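Putative methylthioribose-1-phosphate isomerase (Archaeoglobus fulgidus, PDB 1T5O) probably catalyses the interconversion of methylthioribose-1-phosphate and methylthioribulose-1-phosphate, an isomerisation in methionine biosynthesis. Local coordinates at residues G169-A174 against K179-I184. Sequence-based numbering, arbitrary orientation.
Sequences GVVRSA and KEIRVI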
loop_
_atom_site.group_PDB
_atom_site.type_symbol
_atom_site.label_atom_id
_atom_site.label_comp_id
_atom_site.label_asym_id
_atom_site.label_seq_id
_atom_site.Cartn_x
_atom_site.Cartn_y
_atom_site.Cartn_z
ATOM N N GLY A 169 -18.020 -4.747 14.068
ATOM C CA GLY A 169 -19.161 -5.096 14.899
ATOM C C GLY A 169 -19.745 -3.793 15.450
ATOM O O GLY A 169 -20.961 -3.681 15.672
ATOM N N VAL A 170 -18.879 -2.805 15.670
ATOM C CA VAL A 170 -19.318 -1.487 16.171
ATOM C C VAL A 170 -20.123 -0.788 15.077
ATOM O O VAL A 170 -21.121 -0.103 15.345
ATOM C CB VAL A 170 -18.103 -0.607 16.550
ATOM C CG1 VAL A 170 -18.546 0.849 16.776
ATOM C CG2 VAL A 170 -17.432 -1.164 17.830
ATOM N N VAL A 171 -19.680 -0.952 13.846
ATOM C CA VAL A 171 -20.384 -0.397 12.706
ATOM C C VAL A 171 -21.719 -1.147 12.594
ATOM O O VAL A 171 -22.766 -0.510 12.471
ATOM C CB VAL A 171 -19.584 -0.564 11.390
ATOM C CG1 VAL A 171 -20.450 -0.186 10.196
ATOM C CG2 VAL A 171 -18.348 0.340 11.405
ATOM N N ARG A 172 -21.711 -2.482 12.673
ATOM C CA ARG A 172 -22.996 -3.195 12.570
ATOM C C ARG A 172 -23.970 -2.779 13.667
ATOM O O ARG A 172 -25.164 -2.617 13.407
ATOM C CB ARG A 172 -22.823 -4.724 12.595
ATOM C CG ARG A 172 -22.116 -5.260 11.360
ATOM C CD ARG A 172 -22.150 -6.789 11.255
ATOM N NE ARG A 172 -21.608 -7.184 9.958
ATOM C CZ ARG A 172 -20.317 -7.324 9.689
ATOM N NH1 ARG A 172 -19.409 -7.120 10.640
ATOM N NH2 ARG A 172 -19.929 -7.617 8.453
ATOM N N SER A 173 -23.494 -2.578 14.891
ATOM C CA SER A 173 -24.423 -2.178 15.945
ATOM C C SER A 173 -25.036 -0.799 15.686
ATOM O O SER A 173 -26.228 -0.582 15.971
ATOM C CB SER A 173 -23.742 -2.194 17.314
ATOM O OG SER A 173 -23.365 -3.523 17.652
ATOM N N ALA A 174 -24.247 0.134 15.145
ATOM C CA ALA A 174 -24.792 1.452 14.870
ATOM C C ALA A 174 -25.796 1.404 13.716
ATOM O O ALA A 174 -26.809 2.113 13.734
ATOM C CB ALA A 174 -23.675 2.449 14.562
ATOM N N LYS A 179 -28.734 4.220 12.378
ATOM C CA LYS A 179 -27.813 5.309 12.058
ATOM C C LYS A 179 -27.253 4.992 10.693
ATOM O O LYS A 179 -26.908 3.858 10.431
ATOM C CB LYS A 179 -26.652 5.366 13.067
ATOM C CG LYS A 179 -27.068 5.819 14.448
ATOM C CD LYS A 179 -25.985 5.567 15.511
ATOM C CE LYS A 179 -26.383 6.216 16.832
ATOM N NZ LYS A 179 -25.413 5.901 17.930
ATOM N N GLU A 180 -27.174 5.980 9.815
ATOM C CA GLU A 180 -26.614 5.733 8.503
ATOM C C GLU A 180 -25.099 5.840 8.703
ATOM O O GLU A 180 -24.595 6.873 9.146
ATOM C CB GLU A 180 -27.129 6.776 7.499
ATOM C CG GLU A 180 -26.118 7.796 6.984
ATOM C CD GLU A 180 -25.538 7.440 5.622
ATOM O OE1 GLU A 180 -26.309 7.069 4.715
ATOM O OE2 GLU A 180 -24.304 7.546 5.450
ATOM N N ILE A 181 -24.397 4.751 8.436
ATOM C CA ILE A 181 -22.949 4.714 8.573
ATOM C C ILE A 181 -22.351 4.197 7.261
ATOM O O ILE A 181 -22.855 3.243 6.680
ATOM C CB ILE A 181 -22.484 3.754 9.749
ATOM C CG1 ILE A 181 -23.108 4.178 11.087
ATOM C CG2 ILE A 181 -20.932 3.774 9.873
ATOM C CD1 ILE A 181 -22.680 5.539 11.558
ATOM N N ARG A 182 -21.287 4.836 6.794
ATOM C CA ARG A 182 -20.594 4.402 5.585
ATOM C C ARG A 182 -19.148 4.094 5.993
ATOM O O ARG A 182 -18.615 4.682 6.937
ATOM C CB ARG A 182 -20.593 5.504 4.534
ATOM C CG ARG A 182 -21.965 5.843 3.974
ATOM C CD ARG A 182 -21.809 6.836 2.837
ATOM N NE ARG A 182 -22.323 8.158 3.157
ATOM C CZ ARG A 182 -22.043 8.835 4.267
ATOM N NH1 ARG A 182 -21.242 8.310 5.192
ATOM N NH2 ARG A 182 -22.563 10.045 4.455
ATOM N N VAL A 183 -18.506 3.183 5.282
ATOM C CA VAL A 183 -17.141 2.809 5.644
ATOM C C VAL A 183 -16.142 3.052 4.528
ATOM O O VAL A 183 -16.462 2.865 3.352
ATOM C CB VAL A 183 -17.088 1.299 6.014
ATOM C CG1 VAL A 183 -15.634 0.822 6.231
ATOM C CG2 VAL A 183 -17.943 1.052 7.272
ATOM N N ILE A 184 -14.945 3.503 4.897
ATOM C CA ILE A 184 -13.891 3.629 3.915
ATOM C C ILE A 184 -12.892 2.572 4.381
ATOM O O ILE A 184 -12.400 2.631 5.499
ATOM C CB ILE A 184 -13.263 5.011 3.908
ATOM C CG1 ILE A 184 -14.268 6.014 3.316
ATOM C CG2 ILE A 184 -11.938 4.982 3.085
ATOM C CD1 ILE A 184 -13.787 7.454 3.346
#
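With chi1 at 171°, Val171 sets CG1 opposite its backbone N, and this one methyl reaches two branched residues of the 179-184 segment at once. Ile181 meets it with CG2, 4.0 Å from Val171 CG1; Val183 meets it with its own CG2, also 4.0 Å from Val171 CG1. Ile181 keeps its other branch for the next turn of the helix: at chi1 -58° CG1 stands opposite the carbonyl carbon and packs 3.9 Å from Ala174 CB. The backbones are nearer here, with Ala174 CA and Lys179 CA 5.6 Å apart, and the extended aliphatic stem of Lys179 passes Ala174 O with its CB and brings CD to 4.0 Å from Ala174 CB. Beside these apolar touches, Lys179 N donates a hydrogen bond of 3.2 Å to Ala174 O, with the donor tilted 22° from the carbonyl plane. It ties the last turn of the helix to the chain leading into the strand. Lys179 NZ is hydrogen-bonded to Leu144 O, Ala141 O and Gln177 OE1, which fixes the end of the side chain. This is the second half of a beta-alpha-beta unit of the Rossmann-like domain: helix 167-176 follows strand 149-152 and packs against strand 182-186, which lies between strands 149-152 and 208-212, while helix 111-141 touches Ala174 through Ala141.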